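Local atomic coordinates of CalS11 (Micromonospora echinospora, PDB entry 3TOS), a protein that probably transfers a methyl group from S-adenosylmethionine to an oxygen atom in calicheamicin biosynthesis. Residues V72-G77 and T181-A186; D114-D119 and L192-K197; S211-D216 and A251-G256. One frame throughout, in Å; residues are numbered along the deposited sequence.

How the contacts relate
All three contacts belong to one Rossmann-like methyltransferase fold. Contacts 1 and 3 share its mixed sheet: their centres lie about 11 Å apart, and strands 183-188 and 211-215 are neighbours, with Ile-183 O probably hydrogen-bonded to Ser-211 OG at 2.6 Å. Contact 2 stands about 20 Å from each, centre to centre, where the loop after strand 103-107 meets the start of helix 193-203, the helix that follows strand 183-188. Along the chain, contacts 1 and 2 interleave, whereas contact 3 opens after both have closed. Contacts 1 and 2 both touch S-adenosyl-L-homocysteine, while contact 3 leads to the sodium and bound glutamate, so sheet strands and loop-helix junction together reach two neighbouring ligand sites.

Contact 1: V72-G77 and T181-A186; sequences VIMEFG and TVIALA. With SAH (S-adenosyl-L-homocysteine), chain O.
Val-72 pairs with Ile-183, Ile-73 with Leu-185 and Met-74 with Ala-186 in parallel register, and the one-residue shift after the first pair marks a beta bulge. At the bulge Val-72 O accepts two hydrogen bonds, from Ala-184 N at 2.8 Å and Leu-185 N at 3.2 Å, both donors lying in the carbonyl plane. Beyond it regular parallel pairing resumes with a nearly straight bond, Met-74 N to Leu-185 O, with an N-H...O angle of 173°. Side chains alternate between the faces. On the face of Val-72 and Met-74, a selenomethionine, the latter turns CG anti to its carbonyl carbon (chi1 -66°) and runs extended, crossing Ile-183 at about a right angle with SE 3.8 Å from Ile-183 CD1. This pairing joins the first and fourth strands of the Rossmann-like methyltransferase sheet, whose first strand ends at the bound S-adenosyl-L-homocysteine. There Gly-77 O accepts a hydrogen bond from the amino N of the ligand at 2.8 Å, and Glu-75 OE2 lies 2.9 Å from the same N. Further along the Met-74 face, Ala-186 CB meets the edge of the Phe-76 ring at CE2, 3.9 Å away. Helices 167-177 and 193-203 pack over this face. On the other, under helix 82-94, Ile-73 CG2 and Leu-185 CD2 approach to 4.1 Å as their side chains cross obliquely.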
loop_
_atom_site.group_PDB
_atom_site.type_symbol
_atom_site.label_atom_id
_atom_site.label_comp_id
_atom_site.label_asym_id
_atom_site.label_seq_id
_atom_site.Cartn_x
_atom_site.Cartn_y
_atom_site.Cartn_z
ATOM N N VAL B 72 18.283 18.457 18.134
ATOM C CA VAL B 72 17.650 19.681 18.664
ATOM C C VAL B 72 16.851 20.407 17.597
ATOM O O VAL B 72 16.899 20.100 16.410
ATOM C CB VAL B 72 18.703 20.636 19.297
ATOM C CG1 VAL B 72 19.629 19.860 20.291
ATOM C CG2 VAL B 72 19.566 21.257 18.207
ATOM N N ILE B 73 16.055 21.356 18.075
ATOM C CA ILE B 73 15.262 22.291 17.246
ATOM C C ILE B 73 15.917 23.659 17.405
ATOM O O ILE B 73 16.140 24.118 18.554
ATOM C CB ILE B 73 13.773 22.368 17.739
ATOM C CG1 ILE B 73 13.127 20.989 17.560
ATOM C CG2 ILE B 73 13.016 23.452 16.914
ATOM C CD1 ILE B 73 11.722 20.911 18.261
HETATM N N MSE B 74 16.278 24.259 16.266
HETATM C CA MSE B 74 16.834 25.620 16.248
HETATM C C MSE B 74 15.970 26.553 15.440
HETATM O O MSE B 74 15.525 26.168 14.348
HETATM C CB MSE B 74 18.249 25.612 15.651
HETATM C CG MSE B 74 19.236 24.846 16.526
HETATM SE SE MSE B 74 20.999 25.070 15.717
HETATM C CE MSE B 74 21.936 24.400 17.239
ATOM N N GLU B 75 15.712 27.775 15.955
ATOM C CA GLU B 75 15.051 28.819 15.158
ATOM C C GLU B 75 16.024 29.953 15.048
ATOM O O GLU B 75 16.565 30.391 16.054
ATOM C CB GLU B 75 13.728 29.317 15.764
ATOM C CG GLU B 75 13.132 30.384 14.785
ATOM C CD GLU B 75 11.785 30.899 15.211
ATOM O OE1 GLU B 75 11.586 31.152 16.437
ATOM O OE2 GLU B 75 10.948 31.085 14.327
ATOM N N PHE B 76 16.297 30.383 13.822
ATOM C CA PHE B 76 17.133 31.555 13.591
ATOM C C PHE B 76 16.168 32.689 13.221
ATOM O O PHE B 76 15.600 32.732 12.106
ATOM C CB PHE B 76 18.116 31.272 12.461
ATOM C CG PHE B 76 18.813 29.940 12.628
ATOM C CD1 PHE B 76 19.736 29.739 13.658
ATOM C CD2 PHE B 76 18.506 28.875 11.762
ATOM C CE1 PHE B 76 20.359 28.447 13.822
ATOM C CE2 PHE B 76 19.067 27.602 11.950
ATOM C CZ PHE B 76 20.040 27.409 12.977
ATOM N N GLY B 77 15.972 33.602 14.169
ATOM C CA GLY B 77 15.014 34.724 13.976
ATOM C C GLY B 77 13.800 34.406 14.832
ATOM O O GLY B 77 12.884 33.700 14.390
ATOM N N THR B 181 25.943 18.224 19.425
ATOM C CA THR B 181 24.734 18.643 18.703
ATOM C C THR B 181 24.437 17.775 17.459
ATOM O O THR B 181 25.337 17.504 16.612
ATOM C CB THR B 181 24.872 20.113 18.212
ATOM O OG1 THR B 181 25.001 20.953 19.358
ATOM C CG2 THR B 181 23.687 20.539 17.321
ATOM N N VAL B 182 23.202 17.294 17.385
ATOM C CA VAL B 182 22.632 16.891 16.107
ATOM C C VAL B 182 21.446 17.859 15.895
ATOM O O VAL B 182 20.797 18.230 16.857
ATOM C CB VAL B 182 22.138 15.410 16.103
ATOM C CG1 VAL B 182 21.520 15.078 14.735
ATOM C CG2 VAL B 182 23.284 14.441 16.408
ATOM N N ILE B 183 21.214 18.341 14.676
ATOM C CA ILE B 183 20.083 19.284 14.420
ATOM C C ILE B 183 19.002 18.519 13.757
ATOM O O ILE B 183 19.163 18.048 12.613
ATOM C CB ILE B 183 20.526 20.477 13.532
ATOM C CG1 ILE B 183 21.613 21.251 14.295
ATOM C CG2 ILE B 183 19.256 21.412 13.152
ATOM C CD1 ILE B 183 22.343 22.317 13.457
ATOM N N ALA B 184 17.878 18.347 14.449
ATOM C CA ALA B 184 16.716 17.694 13.833
ATOM C C ALA B 184 15.888 18.621 12.940
ATOM O O ALA B 184 15.438 18.217 11.863
ATOM C CB ALA B 184 15.836 17.077 14.899
ATOM N N LEU B 185 15.712 19.854 13.405
ATOM C CA LEU B 185 14.883 20.825 12.677
ATOM C C LEU B 185 15.571 22.189 12.795
ATOM O O LEU B 185 15.868 22.657 13.891
ATOM C CB LEU B 185 13.438 20.868 13.256
ATOM C CG LEU B 185 12.497 21.991 12.769
ATOM C CD1 LEU B 185 12.289 21.888 11.239
ATOM C CD2 LEU B 185 11.183 21.898 13.535
ATOM N N ALA B 186 15.875 22.801 11.657
ATOM C CA ALA B 186 16.519 24.122 11.574
ATOM C C ALA B 186 15.531 25.027 10.870
ATOM O O ALA B 186 15.218 24.809 9.672
ATOM C CB ALA B 186 17.808 24.054 10.784
HETATM N N SAH O . 10.083 33.784 13.969
HETATM C CA SAH O . 9.433 35.080 14.349
HETATM C CB SAH O . 9.697 36.195 13.351
HETATM C CG SAH O . 11.189 36.584 13.292
HETATM S SD SAH O . 11.361 38.179 12.519
HETATM C C SAH O . 7.932 34.807 14.410
HETATM O O SAH O . 7.129 35.728 14.753
HETATM O OXT SAH O . 7.482 33.666 14.243
HETATM C "C5'" SAH O . 13.069 38.171 11.950
HETATM C "C4'" SAH O . 14.126 38.099 13.103
HETATM O "O4'" SAH O . 15.408 37.807 12.529
HETATM C "C3'" SAH O . 14.252 39.475 13.773
HETATM O "O3'" SAH O . 13.870 39.390 15.168
HETATM C "C2'" SAH O . 15.713 39.827 13.549
HETATM O "O2'" SAH O . 16.343 40.543 14.631
HETATM C "C1'" SAH O . 16.356 38.434 13.344
HETATM N N9 SAH O . 17.638 38.513 12.602
HETATM C C8 SAH O . 17.839 38.919 11.321
HETATM N N7 SAH O . 19.181 38.888 11.112
HETATM C C5 SAH O . 19.817 38.490 12.233
HETATM C C6 SAH O . 21.217 38.265 12.609
HETATM N N6 SAH O . 22.210 38.545 11.732
HETATM N N1 SAH O . 21.441 37.817 13.870
HETATM C C2 SAH O . 20.424 37.558 14.746
HETATM N N3 SAH O . 19.120 37.807 14.494
HETATM C C4 SAH O . 18.804 38.214 13.214
#

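Contact 2: D114-D119 and L192-K197; sequences DVNDVD and LYEPTK. With SAH (S-adenosyl-L-homocysteine), chain O.
The Tyr-193 ring receives Asn-116 ND2 at its edge, in the ring plane and 4.0 Å from CD2, with the amide and ring planes 80° apart. Val-118 CG2 comes in obliquely, nearest to Tyr-193 CB at 3.6 Å. The same Asn-116 ND2 donates to Glu-194 OE2 at 2.8 Å, with an N-H...O angle of 170°. The carboxylate oxygen lies in the amide plane and offers its anti lone pair, although the two flat groups are turned 73° against each other. Asn-116 OD1 accepts from Val-118 N on an in-plane lone pair. That bond closes an Asx turn and leads into the 3-10 segment 117-119. Its last residue, Asp-119, uses both oxygens: OD1 receives Tyr-193 N on its syn side at 2.9 Å, and OD2 receives Asn-116 N on its anti side. A water that donates to Asp-119 OD2 accepts from Glu-194 N, a second link to the first turn of the helix. Asp-119 thus takes one N-H of the helix start directly and a second through water; the positive end of the helix dipole would probably stabilise its negative charge. Leu-192, at the N-cap position, crosses Asp-119 at about a right angle, its CD2 3.5 Å from Asp-119 CG. Its other methyl, CD1, lies 3.9 Å from N7 of the adenine of S-adenosyl-L-homocysteine, and Pro-195 CB approaches N6 to 3.4 Å; both residues line that ligand's pocket. Arg-168 forms salt bridges to Asp-114 and Glu-194, bringing the start of helix 167-177 to one flank, while Ile-228 of helix 225-233 touches Val-118 and Tyr-193, and strand 103-107 precedes the loop.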
loop_
_atom_site.group_PDB
_atom_site.type_symbol
_atom_site.label_atom_id
_atom_site.label_comp_id
_atom_site.label_asym_id
_atom_site.label_seq_id
_atom_site.Cartn_x
_atom_site.Cartn_y
_atom_site.Cartn_z
ATOM N N ASP B 114 22.197 44.658 10.339
ATOM C CA ASP B 114 22.641 45.340 9.121
ATOM C C ASP B 114 21.809 44.742 8.021
ATOM O O ASP B 114 21.162 43.688 8.245
ATOM C CB ASP B 114 24.123 45.072 8.846
ATOM C CG ASP B 114 24.503 43.628 9.038
ATOM O OD1 ASP B 114 23.920 42.698 8.438
ATOM O OD2 ASP B 114 25.372 43.404 9.858
ATOM N N VAL B 115 21.765 45.386 6.856
ATOM C CA VAL B 115 21.264 44.627 5.718
ATOM C C VAL B 115 22.174 44.728 4.498
ATOM O O VAL B 115 23.017 45.618 4.404
ATOM C CB VAL B 115 19.800 45.053 5.335
ATOM C CG1 VAL B 115 18.877 45.032 6.560
ATOM C CG2 VAL B 115 19.763 46.447 4.700
ATOM N N ASN B 116 21.989 43.819 3.529
ATOM C CA ASN B 116 22.755 43.860 2.299
ATOM C C ASN B 116 21.866 44.530 1.254
ATOM O O ASN B 116 20.629 44.472 1.356
ATOM C CB ASN B 116 23.094 42.382 1.930
ATOM C CG ASN B 116 23.994 42.233 0.752
ATOM O OD1 ASN B 116 23.559 42.405 -0.389
ATOM N ND2 ASN B 116 25.241 41.825 0.996
ATOM N N ASP B 117 22.493 45.119 0.245
ATOM C CA ASP B 117 21.735 45.660 -0.882
ATOM C C ASP B 117 20.702 44.693 -1.463
ATOM O O ASP B 117 19.619 45.141 -1.845
ATOM C CB ASP B 117 22.702 46.154 -1.964
ATOM C CG ASP B 117 23.266 47.513 -1.636
ATOM O OD1 ASP B 117 22.782 48.183 -0.676
ATOM O OD2 ASP B 117 24.178 47.936 -2.374
ATOM N N VAL B 118 21.009 43.386 -1.528
ATOM C CA VAL B 118 20.034 42.469 -2.105
ATOM C C VAL B 118 18.784 42.317 -1.231
ATOM O O VAL B 118 17.728 41.903 -1.733
ATOM C CB VAL B 118 20.604 41.026 -2.393
ATOM C CG1 VAL B 118 21.821 41.109 -3.284
ATOM C CG2 VAL B 118 20.946 40.283 -1.090
ATOM N N ASP B 119 18.870 42.723 0.038
ATOM C CA ASP B 119 17.692 42.636 0.942
ATOM C C ASP B 119 16.810 43.865 0.820
ATOM O O ASP B 119 15.697 43.859 1.382
ATOM C CB ASP B 119 18.150 42.576 2.411
ATOM C CG ASP B 119 19.064 41.392 2.692
ATOM O OD1 ASP B 119 18.697 40.263 2.298
ATOM O OD2 ASP B 119 20.136 41.609 3.324
ATOM N N LEU B 192 17.174 37.859 5.918
ATOM C CA LEU B 192 18.291 38.532 5.241
ATOM C C LEU B 192 19.273 37.525 4.682
ATOM O O LEU B 192 19.547 36.461 5.298
ATOM C CB LEU B 192 19.040 39.409 6.244
ATOM C CG LEU B 192 18.116 40.423 6.921
ATOM C CD1 LEU B 192 18.983 41.181 7.963
ATOM C CD2 LEU B 192 17.595 41.421 5.834
ATOM N N TYR B 193 19.879 37.918 3.551
ATOM C CA TYR B 193 20.848 37.081 2.845
ATOM C C TYR B 193 22.078 36.682 3.665
ATOM O O TYR B 193 22.356 35.479 3.800
ATOM C CB TYR B 193 21.287 37.856 1.595
ATOM C CG TYR B 193 22.567 37.349 0.974
ATOM C CD1 TYR B 193 22.634 36.057 0.456
ATOM C CD2 TYR B 193 23.670 38.184 0.857
ATOM C CE1 TYR B 193 23.786 35.565 -0.092
ATOM C CE2 TYR B 193 24.885 37.688 0.330
ATOM C CZ TYR B 193 24.920 36.369 -0.149
ATOM O OH TYR B 193 26.062 35.846 -0.737
ATOM N N GLU B 194 22.809 37.647 4.200
ATOM C CA GLU B 194 24.142 37.317 4.817
ATOM C C GLU B 194 24.047 36.351 6.013
ATOM O O GLU B 194 24.786 35.367 6.054
ATOM C CB GLU B 194 24.902 38.599 5.205
ATOM C CG GLU B 194 25.326 39.375 3.981
ATOM C CD GLU B 194 26.268 40.505 4.314
ATOM O OE1 GLU B 194 26.989 40.416 5.360
ATOM O OE2 GLU B 194 26.393 41.445 3.523
ATOM N N PRO B 195 23.177 36.631 6.984
ATOM C CA PRO B 195 23.148 35.706 8.109
ATOM C C PRO B 195 22.573 34.356 7.708
ATOM O O PRO B 195 22.986 33.337 8.268
ATOM C CB PRO B 195 22.214 36.428 9.102
ATOM C CG PRO B 195 21.430 37.376 8.309
ATOM C CD PRO B 195 22.379 37.857 7.239
ATOM N N THR B 196 21.623 34.334 6.773
ATOM C CA THR B 196 21.127 33.042 6.286
ATOM C C THR B 196 22.261 32.185 5.725
ATOM O O THR B 196 22.322 30.989 6.018
ATOM C CB THR B 196 19.987 33.213 5.268
ATOM O OG1 THR B 196 18.913 33.946 5.905
ATOM C CG2 THR B 196 19.475 31.849 4.746
ATOM N N LYS B 197 23.029 32.760 4.831
ATOM C CA LYS B 197 24.162 32.073 4.226
ATOM C C LYS B 197 25.148 31.564 5.268
ATOM O O LYS B 197 25.551 30.398 5.206
ATOM C CB LYS B 197 24.895 33.031 3.251
ATOM C CG LYS B 197 26.085 32.332 2.500
ATOM C CD LYS B 197 26.693 33.328 1.504
ATOM C CE LYS B 197 27.748 32.674 0.597
ATOM N NZ LYS B 197 28.963 32.455 1.370
HETATM N N SAH O . 10.083 33.784 13.969
HETATM C CA SAH O . 9.433 35.080 14.349
HETATM C CB SAH O . 9.697 36.195 13.351
HETATM C CG SAH O . 11.189 36.584 13.292
HETATM S SD SAH O . 11.361 38.179 12.519
HETATM C C SAH O . 7.932 34.807 14.410
HETATM O O SAH O . 7.129 35.728 14.753
HETATM O OXT SAH O . 7.482 33.666 14.243
HETATM C "C5'" SAH O . 13.069 38.171 11.950
HETATM C "C4'" SAH O . 14.126 38.099 13.103
HETATM O "O4'" SAH O . 15.408 37.807 12.529
HETATM C "C3'" SAH O . 14.252 39.475 13.773
HETATM O "O3'" SAH O . 13.870 39.390 15.168
HETATM C "C2'" SAH O . 15.713 39.827 13.549
HETATM O "O2'" SAH O . 16.343 40.543 14.631
HETATM C "C1'" SAH O . 16.356 38.434 13.344
HETATM N N9 SAH O . 17.638 38.513 12.602
HETATM C C8 SAH O . 17.839 38.919 11.321
HETATM N N7 SAH O . 19.181 38.888 11.112
HETATM C C5 SAH O . 19.817 38.490 12.233
HETATM C C6 SAH O . 21.217 38.265 12.609
HETATM N N6 SAH O . 22.210 38.545 11.732
HETATM N N1 SAH O . 21.441 37.817 13.870
HETATM C C2 SAH O . 20.424 37.558 14.746
HETATM N N3 SAH O . 19.120 37.807 14.494
HETATM C C4 SAH O . 18.804 38.214 13.214
HETATM O O HOH W 1 25.547 44.275 4.908
HETATM O O HOH W 2 22.086 40.345 4.536
#

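Contact 3: S211-D216 and A251-G256; sequences SIVAFD and AYLRWG. With NA (sodium ion), chain Q; GLU (glutamic acid), chain P.
Phe-215 N donates to Ala-251 O at 2.7 Å, the shortest hydrogen bond between strands 211-215 and 251-254. The two run antiparallel, with axes 4.6 Å apart at closest approach and 164° between their directions. Phe-215 with Ala-251 and Val-213 with Leu-253 are hydrogen-bonded pairs. On their face, Leu-253 CG lies between its backbone N and carbonyl carbon (chi1 64°) and meets Val-213 CB at 4.0 Å. On the opposite face Ile-212 CG2 comes obliquely to Tyr-252 CD2 at 3.9 Å. Helix 50-65 packs on this face, helix 225-233 on the other. The antiparallel strand 251-254 inside an otherwise parallel order fits the class I methyltransferase sheet. Directly after strand 211-215, Asp-216 OD1 accepts a hydrogen bond from the amino N of the bound glutamate at 2.6 Å and also lies 2.9 Å from the sodium ion. The backbone Asp-216 O binds the same ion at 2.7 Å, so the residue grips it twice; a carboxylate oxygen of the glutamate and a water are further ligands, and Glu-217 also belongs to the site. The sodium bridges Asp-216 and the glutamate, so the strand end is tied to this ligand through the ion as well as through the direct bond.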
loop_
_atom_site.group_PDB
_atom_site.type_symbol
_atom_site.label_atom_id
_atom_site.label_comp_id
_atom_site.label_asym_id
_atom_site.label_seq_id
_atom_site.Cartn_x
_atom_site.Cartn_y
_atom_site.Cartn_z
ATOM N N SER B 211 17.027 15.090 8.696
ATOM C CA SER B 211 16.860 16.419 9.307
ATOM C C SER B 211 16.043 17.332 8.408
ATOM O O SER B 211 16.145 17.275 7.191
ATOM C CB SER B 211 18.208 17.091 9.605
ATOM O OG SER B 211 18.916 16.352 10.610
ATOM N N ILE B 212 15.231 18.180 9.005
ATOM C CA ILE B 212 14.468 19.096 8.168
ATOM C C ILE B 212 15.074 20.489 8.229
ATOM O O ILE B 212 15.383 20.982 9.333
ATOM C CB ILE B 212 12.961 19.200 8.659
ATOM C CG1 ILE B 212 12.320 17.820 8.574
ATOM C CG2 ILE B 212 12.191 20.370 7.880
ATOM C CD1 ILE B 212 12.106 17.345 7.175
ATOM N N VAL B 213 15.196 21.127 7.067
ATOM C CA VAL B 213 15.630 22.510 6.965
ATOM C C VAL B 213 14.478 23.300 6.362
ATOM O O VAL B 213 14.026 22.986 5.256
ATOM C CB VAL B 213 16.901 22.650 6.107
ATOM C CG1 VAL B 213 17.302 24.142 5.985
ATOM C CG2 VAL B 213 18.011 21.801 6.773
ATOM N N ALA B 214 13.947 24.254 7.131
ATOM C CA ALA B 214 12.779 25.030 6.692
ATOM C C ALA B 214 13.058 26.524 6.579
ATOM O O ALA B 214 13.908 27.048 7.296
ATOM C CB ALA B 214 11.611 24.791 7.653
ATOM N N PHE B 215 12.367 27.171 5.645
ATOM C CA PHE B 215 12.570 28.596 5.353
ATOM C C PHE B 215 11.240 29.288 5.382
ATOM O O PHE B 215 10.252 28.808 4.808
ATOM C CB PHE B 215 13.161 28.783 3.947
ATOM C CG PHE B 215 14.546 28.205 3.803
ATOM C CD1 PHE B 215 14.710 26.933 3.256
ATOM C CD2 PHE B 215 15.670 28.921 4.240
ATOM C CE1 PHE B 215 15.965 26.397 3.114
ATOM C CE2 PHE B 215 16.954 28.397 4.093
ATOM C CZ PHE B 215 17.105 27.119 3.568
ATOM N N ASP B 216 11.217 30.450 6.035
ATOM C CA ASP B 216 9.968 31.209 6.216
ATOM C C ASP B 216 9.621 32.101 5.031
ATOM O O ASP B 216 8.463 32.425 4.845
ATOM C CB ASP B 216 10.055 32.057 7.523
ATOM C CG ASP B 216 8.707 32.508 8.019
ATOM O OD1 ASP B 216 8.347 33.676 7.797
ATOM O OD2 ASP B 216 8.039 31.703 8.699
ATOM N N ALA B 251 8.754 26.753 3.255
ATOM C CA ALA B 251 9.299 25.811 2.297
ATOM C C ALA B 251 10.310 24.973 3.073
ATOM O O ALA B 251 11.092 25.525 3.852
ATOM C CB ALA B 251 9.997 26.543 1.185
ATOM N N TYR B 252 10.314 23.661 2.864
ATOM C CA TYR B 252 11.201 22.839 3.683
ATOM C C TYR B 252 11.725 21.679 2.874
ATOM O O TYR B 252 11.118 21.227 1.918
ATOM C CB TYR B 252 10.453 22.306 4.943
ATOM C CG TYR B 252 9.399 21.277 4.655
ATOM C CD1 TYR B 252 8.136 21.639 4.159
ATOM C CD2 TYR B 252 9.647 19.932 4.929
ATOM C CE1 TYR B 252 7.175 20.681 3.895
ATOM C CE2 TYR B 252 8.693 18.967 4.665
ATOM C CZ TYR B 252 7.459 19.350 4.139
ATOM O OH TYR B 252 6.531 18.363 3.906
ATOM N N LEU B 253 12.908 21.235 3.266
ATOM C CA LEU B 253 13.528 20.070 2.630
ATOM C C LEU B 253 13.938 19.038 3.698
ATOM O O LEU B 253 14.193 19.378 4.850
ATOM C CB LEU B 253 14.733 20.529 1.805
ATOM C CG LEU B 253 15.897 21.162 2.571
ATOM C CD1 LEU B 253 16.880 20.047 3.029
ATOM C CD2 LEU B 253 16.607 22.111 1.602
ATOM N N ARG B 254 14.059 17.788 3.276
ATOM C CA ARG B 254 14.490 16.686 4.136
ATOM C C ARG B 254 15.916 16.446 3.698
ATOM O O ARG B 254 16.164 16.025 2.546
ATOM C CB ARG B 254 13.632 15.433 3.913
ATOM C CG ARG B 254 13.899 14.279 4.879
ATOM C CD ARG B 254 12.640 13.425 4.941
ATOM N NE ARG B 254 12.762 12.173 5.672
ATOM C CZ ARG B 254 13.118 11.017 5.122
ATOM N NH1 ARG B 254 13.445 10.948 3.832
ATOM N NH2 ARG B 254 13.141 9.928 5.860
ATOM N N TRP B 255 16.857 16.742 4.584
ATOM C CA TRP B 255 18.277 16.626 4.235
ATOM C C TRP B 255 18.610 15.229 3.671
ATOM O O TRP B 255 18.234 14.178 4.273
ATOM C CB TRP B 255 19.124 16.886 5.496
ATOM C CG TRP B 255 20.574 17.087 5.193
ATOM C CD1 TRP B 255 21.625 16.202 5.469
ATOM C CD2 TRP B 255 21.163 18.218 4.525
ATOM N NE1 TRP B 255 22.780 16.745 5.004
ATOM C CE2 TRP B 255 22.543 17.966 4.439
ATOM C CE3 TRP B 255 20.649 19.417 3.978
ATOM C CZ2 TRP B 255 23.440 18.866 3.827
ATOM C CZ3 TRP B 255 21.525 20.305 3.428
ATOM C CH2 TRP B 255 22.914 20.030 3.350
ATOM N N GLY B 256 19.272 15.228 2.509
ATOM C CA GLY B 256 19.758 14.026 1.874
ATOM C C GLY B 256 18.781 13.446 0.869
ATOM O O GLY B 256 19.134 12.455 0.188
HETATM NA NA NA Q . 6.254 33.650 5.800
HETATM N N GLU P . 8.308 36.267 7.992
HETATM C CA GLU P . 7.368 37.073 8.852
HETATM C C GLU P . 5.932 36.627 8.573
HETATM O O GLU P . 5.712 35.720 7.749
HETATM C CB GLU P . 7.509 38.602 8.573
HETATM C CG GLU P . 7.165 38.979 7.111
HETATM C CD GLU P . 7.376 40.465 6.791
HETATM O OE1 GLU P . 7.375 41.312 7.722
HETATM O OE2 GLU P . 7.435 40.794 5.597
HETATM O OXT GLU P . 4.948 37.160 9.119
HETATM O O HOH W 3 3.342 33.144 5.296
#